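Local coordinates for protein of unknown function with a Fic domain (Bacteroides thetaiotaomicron VPI-5482, PDB 3CUC) that is of unknown function but carries a Fic/DOC family domain within a mostly helical chain, at residues A[46-52]-A[65-71]; A[76-80]-A[106-110]. One frame throughout, in Å; residues are numbered along the deposited sequence.

Contact 1. Residues A[46-52]-A[65-71]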
loop_
_atom_site.group_PDB
_atom_site.type_symbol
_atom_site.label_atom_id
_atom_site.label_comp_id
_atom_site.label_asym_id
_atom_site.label_seq_id
_atom_site.Cartn_x
_atom_site.Cartn_y
_atom_site.Cartn_z
ATOM N N ASN A 46 -7.231 -13.704 -0.142
ATOM C CA ASN A 46 -6.417 -14.690 -0.867
ATOM C C ASN A 46 -5.996 -15.801 0.087
ATOM O O ASN A 46 -5.411 -15.529 1.142
ATOM C CB ASN A 46 -5.171 -14.040 -1.456
ATOM C CG ASN A 46 -4.395 -14.977 -2.379
ATOM O OD1 ASN A 46 -4.203 -16.155 -2.073
ATOM N ND2 ASN A 46 -3.939 -14.449 -3.509
ATOM N N THR A 47 -6.286 -17.044 -0.277
ATOM C CA THR A 47 -6.123 -18.156 0.661
ATOM C C THR A 47 -4.892 -18.999 0.355
ATOM O O THR A 47 -4.798 -20.146 0.780
ATOM C CB THR A 47 -7.394 -19.054 0.715
ATOM O OG1 THR A 47 -7.614 -19.665 -0.564
ATOM C CG2 THR A 47 -8.618 -18.230 1.128
ATOM N N LEU A 48 -3.937 -18.433 -0.368
ATOM C CA LEU A 48 -2.653 -19.100 -0.522
ATOM C C LEU A 48 -1.913 -19.090 0.807
ATOM O O LEU A 48 -1.784 -18.043 1.445
ATOM C CB LEU A 48 -1.775 -18.434 -1.585
ATOM C CG LEU A 48 -2.065 -18.693 -3.066
ATOM C CD1 LEU A 48 -0.958 -18.095 -3.922
ATOM C CD2 LEU A 48 -2.223 -20.170 -3.379
ATOM N N THR A 49 -1.420 -20.259 1.211
ATOM C CA THR A 49 -0.630 -20.373 2.432
ATOM C C THR A 49 0.691 -19.692 2.187
ATOM O O THR A 49 0.964 -19.231 1.088
ATOM C CB THR A 49 -0.376 -21.836 2.870
ATOM O OG1 THR A 49 0.543 -22.460 1.966
ATOM C CG2 THR A 49 -1.691 -22.624 2.938
ATOM N N TYR A 50 1.505 -19.626 3.225
ATOM C CA TYR A 50 2.800 -18.966 3.158
ATOM C C TYR A 50 3.780 -19.776 2.327
ATOM O O TYR A 50 4.590 -19.218 1.596
ATOM C CB TYR A 50 3.345 -18.800 4.566
ATOM C CG TYR A 50 4.423 -17.763 4.668
ATOM C CD1 TYR A 50 4.116 -16.416 4.569
ATOM C CD2 TYR A 50 5.754 -18.124 4.871
ATOM C CE1 TYR A 50 5.103 -15.453 4.658
ATOM C CE2 TYR A 50 6.752 -17.168 4.962
ATOM C CZ TYR A 50 6.420 -15.834 4.856
ATOM O OH TYR A 50 7.403 -14.879 4.943
ATOM N N GLY A 51 3.683 -21.099 2.439
ATOM C CA GLY A 51 4.502 -22.015 1.663
ATOM C C GLY A 51 4.161 -21.885 0.201
ATOM O O GLY A 51 5.049 -21.675 -0.622
ATOM N N GLN A 52 2.867 -21.991 -0.111
ATOM C CA GLN A 52 2.379 -21.838 -1.478
ATOM C C GLN A 52 2.925 -20.529 -2.062
ATOM O O GLN A 52 3.387 -20.487 -3.204
ATOM C CB GLN A 52 0.840 -21.876 -1.510
ATOM C CG GLN A 52 0.256 -23.254 -1.266
ATOM C CD GLN A 52 -1.234 -23.232 -1.184
ATOM O OE1 GLN A 52 -1.811 -22.389 -0.510
ATOM N NE2 GLN A 52 -1.880 -24.167 -1.877
ATOM N N ASN A 65 -2.766 -27.337 -2.324
ATOM C CA ASN A 65 -4.042 -27.091 -2.993
ATOM C C ASN A 65 -4.302 -25.597 -3.143
ATOM O O ASN A 65 -4.065 -24.825 -2.215
ATOM C CB ASN A 65 -5.155 -27.752 -2.200
ATOM C CG ASN A 65 -4.977 -29.245 -2.107
ATOM O OD1 ASN A 65 -5.528 -29.902 -1.219
ATOM N ND2 ASN A 65 -4.197 -29.798 -3.033
ATOM N N ALA A 66 -4.760 -25.197 -4.328
ATOM C CA ALA A 66 -4.964 -23.790 -4.659
ATOM C C ALA A 66 -5.786 -23.671 -5.917
ATOM O O ALA A 66 -6.162 -24.675 -6.527
ATOM C CB ALA A 66 -3.646 -23.098 -4.855
ATOM N N SER A 67 -6.077 -22.438 -6.313
ATOM C CA SER A 67 -6.714 -22.199 -7.610
ATOM C C SER A 67 -5.680 -21.495 -8.455
ATOM O O SER A 67 -4.819 -20.788 -7.929
ATOM C CB SER A 67 -7.965 -21.330 -7.472
ATOM O OG SER A 67 -7.597 -19.988 -7.168
ATOM N N LEU A 68 -5.755 -21.690 -9.762
ATOM C CA LEU A 68 -4.846 -21.002 -10.656
ATOM C C LEU A 68 -4.913 -19.501 -10.377
ATOM O O LEU A 68 -3.891 -18.854 -10.243
ATOM C CB LEU A 68 -5.194 -21.318 -12.104
ATOM C CG LEU A 68 -4.224 -20.776 -13.136
ATOM C CD1 LEU A 68 -2.817 -21.193 -12.779
ATOM C CD2 LEU A 68 -4.613 -21.260 -14.535
ATOM N N LYS A 69 -6.129 -18.978 -10.232
ATOM C CA LYS A 69 -6.391 -17.560 -9.929
ATOM C C LYS A 69 -5.644 -17.022 -8.695
ATOM O O LYS A 69 -5.095 -15.928 -8.739
ATOM C CB LYS A 69 -7.900 -17.356 -9.737
ATOM C CG LYS A 69 -8.377 -15.915 -9.693
ATOM C CD LYS A 69 -9.477 -15.733 -8.635
ATOM C CE LYS A 69 -10.006 -14.299 -8.598
ATOM N NZ LYS A 69 -10.264 -13.830 -7.202
ATOM N N ASP A 70 -5.627 -17.768 -7.599
ATOM C CA ASP A 70 -4.847 -17.347 -6.437
ATOM C C ASP A 70 -3.374 -17.177 -6.791
ATOM O O ASP A 70 -2.730 -16.240 -6.329
ATOM C CB ASP A 70 -4.957 -18.345 -5.292
ATOM C CG ASP A 70 -6.338 -18.398 -4.686
ATOM O OD1 ASP A 70 -6.645 -17.577 -3.788
ATOM O OD2 ASP A 70 -7.098 -19.297 -5.091
ATOM N N TYR A 71 -2.831 -18.084 -7.600
ATOM C CA TYR A 71 -1.431 -17.974 -8.029
ATOM C C TYR A 71 -1.254 -16.797 -8.961
ATOM O O TYR A 71 -0.260 -16.090 -8.870
ATOM C CB TYR A 71 -0.921 -19.260 -8.695
ATOM C CG TYR A 71 -0.572 -20.356 -7.710
ATOM C CD1 TYR A 71 0.382 -20.150 -6.724
ATOM C CD2 TYR A 71 -1.196 -21.601 -7.766
ATOM C CE1 TYR A 71 0.696 -21.148 -5.810
ATOM C CE2 TYR A 71 -0.884 -22.604 -6.862
ATOM C CZ TYR A 71 0.062 -22.370 -5.891
ATOM O OH TYR A 71 0.373 -23.354 -4.992
#

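Contact 2. Residues A[76-80]-A[106-110]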
loop_
_atom_site.group_PDB
_atom_site.type_symbol
_atom_site.label_atom_id
_atom_site.label_comp_id
_atom_site.label_asym_id
_atom_site.label_seq_id
_atom_site.Cartn_x
_atom_site.Cartn_y
_atom_site.Cartn_z
ATOM N N ALA A 76 0.658 -11.414 -10.013
ATOM C CA ALA A 76 0.387 -10.115 -10.626
ATOM C C ALA A 76 0.675 -8.987 -9.633
ATOM O O ALA A 76 1.222 -7.948 -10.006
ATOM C CB ALA A 76 -1.053 -10.047 -11.107
ATOM N N HIS A 77 0.311 -9.201 -8.370
ATOM C CA HIS A 77 0.607 -8.246 -7.310
ATOM C C HIS A 77 2.107 -8.018 -7.165
ATOM O O HIS A 77 2.546 -6.904 -6.885
ATOM C CB HIS A 77 0.028 -8.723 -5.980
ATOM C CG HIS A 77 0.185 -7.734 -4.874
ATOM N ND1 HIS A 77 1.311 -7.682 -4.084
ATOM C CD2 HIS A 77 -0.635 -6.752 -4.431
ATOM C CE1 HIS A 77 1.175 -6.715 -3.195
ATOM N NE2 HIS A 77 0.002 -6.135 -3.383
ATOM N N ASN A 78 2.900 -9.065 -7.355
ATOM C CA ASN A 78 4.352 -8.902 -7.284
ATOM C C ASN A 78 4.883 -8.096 -8.469
ATOM O O ASN A 78 5.864 -7.376 -8.337
ATOM C CB ASN A 78 5.061 -10.248 -7.221
ATOM C CG ASN A 78 6.542 -10.101 -7.020
ATOM O OD1 ASN A 78 6.978 -9.433 -6.094
ATOM N ND2 ASN A 78 7.327 -10.713 -7.896
ATOM N N VAL A 79 4.239 -8.235 -9.629
ATOM C CA VAL A 79 4.567 -7.400 -10.786
ATOM C C VAL A 79 4.204 -5.958 -10.435
ATOM O O VAL A 79 4.937 -5.029 -10.762
ATOM C CB VAL A 79 3.829 -7.866 -12.081
ATOM C CG1 VAL A 79 4.028 -6.864 -13.209
ATOM C CG2 VAL A 79 4.309 -9.256 -12.503
ATOM N N GLY A 80 3.081 -5.787 -9.742
ATOM C CA GLY A 80 2.684 -4.483 -9.228
ATOM C C GLY A 80 3.724 -3.870 -8.311
ATOM O O GLY A 80 4.020 -2.687 -8.424
ATOM N N THR A 106 -2.984 -4.459 -13.778
ATOM C CA THR A 106 -1.932 -5.450 -13.560
ATOM C C THR A 106 -2.290 -6.454 -12.469
ATOM O O THR A 106 -2.306 -7.656 -12.720
ATOM C CB THR A 106 -0.602 -4.775 -13.178
ATOM O OG1 THR A 106 -0.231 -3.845 -14.196
ATOM C CG2 THR A 106 0.503 -5.804 -13.012
ATOM N N ILE A 107 -2.580 -5.961 -11.265
ATOM C CA ILE A 107 -2.726 -6.842 -10.095
ATOM C C ILE A 107 -3.997 -7.703 -10.155
ATOM O O ILE A 107 -4.005 -8.832 -9.653
ATOM C CB ILE A 107 -2.649 -6.071 -8.742
ATOM C CG1 ILE A 107 -3.864 -5.165 -8.529
ATOM C CG2 ILE A 107 -1.367 -5.265 -8.659
ATOM C CD1 ILE A 107 -3.938 -4.628 -7.138
ATOM N N LEU A 108 -5.060 -7.157 -10.748
ATOM C CA LEU A 108 -6.241 -7.942 -11.108
ATOM C C LEU A 108 -6.004 -8.362 -12.548
ATOM O O LEU A 108 -6.077 -7.530 -13.450
ATOM C CB LEU A 108 -7.526 -7.109 -11.012
ATOM C CG LEU A 108 -7.738 -6.278 -9.752
ATOM C CD1 LEU A 108 -9.079 -5.534 -9.826
ATOM C CD2 LEU A 108 -7.649 -7.162 -8.510
ATOM N N VAL A 109 -5.721 -9.636 -12.782
ATOM C CA VAL A 109 -5.114 -10.037 -14.054
ATOM C C VAL A 109 -5.929 -9.642 -15.291
ATOM O O VAL A 109 -5.352 -9.264 -16.311
ATOM C CB VAL A 109 -4.835 -11.547 -14.082
ATOM C CG1 VAL A 109 -4.238 -11.963 -15.429
ATOM C CG2 VAL A 109 -3.902 -11.926 -12.923
ATOM N N GLN A 110 -7.257 -9.692 -15.184
ATOM C CA GLN A 110 -8.135 -9.529 -16.350
ATOM C C GLN A 110 -9.575 -9.215 -15.962
ATOM O O GLN A 110 -9.964 -9.394 -14.804
ATOM C CB GLN A 110 -8.108 -10.808 -17.179
ATOM C CG GLN A 110 -8.457 -12.049 -16.369
ATOM C CD GLN A 110 -7.946 -13.329 -16.999
ATOM O OE1 GLN A 110 -7.765 -13.413 -18.215
ATOM N NE2 GLN A 110 -7.714 -14.338 -16.170
#

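Contact 1. Residues A[46-52]-A[65-71]
Asn65 meets Gln52 through its backbone: the Gln52 amide lies against the Asn65 carbonyl, NE2 donating to O in a bond modelled implausibly short, and NE2 also donates to Ser63 O of the same loop before helix 68-89. The amide oxygen turns back to its own segment: Thr49 N donates to Gln52 OE1 at 2.8 Å, on an in-plane lone pair, helping to settle which way the amide faces, and Gln52 N returns a bond to Thr49 OG1, a capping box. Ala66 sets its CB against Leu48 CD2 (3.6 Å). Ser67 OG, at the N-cap, accepts from Asp70 N, but this hydroxyl's position, and so its bond, is doubtful. Asp70 CB lies 3.7 Å from Leu48 CG. Asp70 OD1 and Asn46 OD1 are 3.3 Å apart, two acceptors and hence no hydrogen bond, with carboxylate and amide planes 63° apart. Asn46 OD1 accepts from Leu48 N at 2.9 Å, an Asx turn. Tyr71, its CG anti to the carbonyl carbon (chi1 -78°), crosses Leu48 at about a right angle; the ring's end comes nearer than its CB bond would suggest, and Leu48 CD2 sits over one face in a CH-pi contact, 4.1 Å from the centroid. Tyr71 OH is hydrogen-bonded with Ser63 N. Leu48 reaches Met74 of helix 68-89, Tyr71 touches Leu56 of helix 50-59, and Asn46 packs on Asn41 of helix 22-42.

Contact 2. Residues A[76-80]-A[106-110]
Ala76 puts its methyl group on the last turn of helix 97-107, and its small size is consistent with the close approach of the backbones: Ala76 CA and Ile107 CA are 4.5 Å apart. The CB points at main chain, with Ile107 O 3.5 Å from Ala76 CB and Thr106 O also beside it. Val109, just past the end of the helix, adds an apolar touch from CG2 to the same methyl at 3.9 Å. His77 takes part through its backbone more than its ring; its CA meets Ile107 CG2 at 3.8 Å. Ile107 has CG1 between its backbone N and carbonyl carbon (chi1 69°), which turns CG2 to this helix. The imidazole has its polar partner in helix 22-42, ND1 being hydrogen-bonded with Asn37 OD1. One turn on from Ala76, Val79 brings CG1 to within 3.7 Å of Thr106 CG2, the two branched side chains crossing at about a right angle. Thr106 thereby divides its work: the methyl faces Val79, while the hydroxyl bonds to Glu102 O within its own helix. Gly80 closes the contact by offering bare backbone, its CA 4.2 Å from Ile107 CG2. No hydrogen bond joins the segments; they meet by van der Waals packing of methyls against backbone, at the end of helix 97-107 and the loop beyond it. Helix 22-42 lies against His77 and Asn78, and the contact backs onto the Fic signature motif, HPFEDGNGR, whose Arg201, in helix 199-213, touches His77, Ile107 and Leu108 and whose Asp197 touches Leu108.

Both contacts draw on helix 68-89, and they follow one another along the chain: contact 1 engages its first turn and contact 2 a stretch further along, with centres 15 Å apart and nearest atoms about 5 Å apart, without touching. Each is partly buried, but the centre of contact 1 lies farther out, about 21 Å from the chain's centre against 14 Å for the centre of contact 2, on the same side. Chemistry follows place. Where helices begin and loops join them, contact 1 mixes caps, an Asx turn and a side-chain amide with one leucine-tyrosine packing; where helix 97-107 ends against helix 68-89, contact 2 relies on methyl groups and bare backbone, its polar groups being bonded to residues outside the two segments.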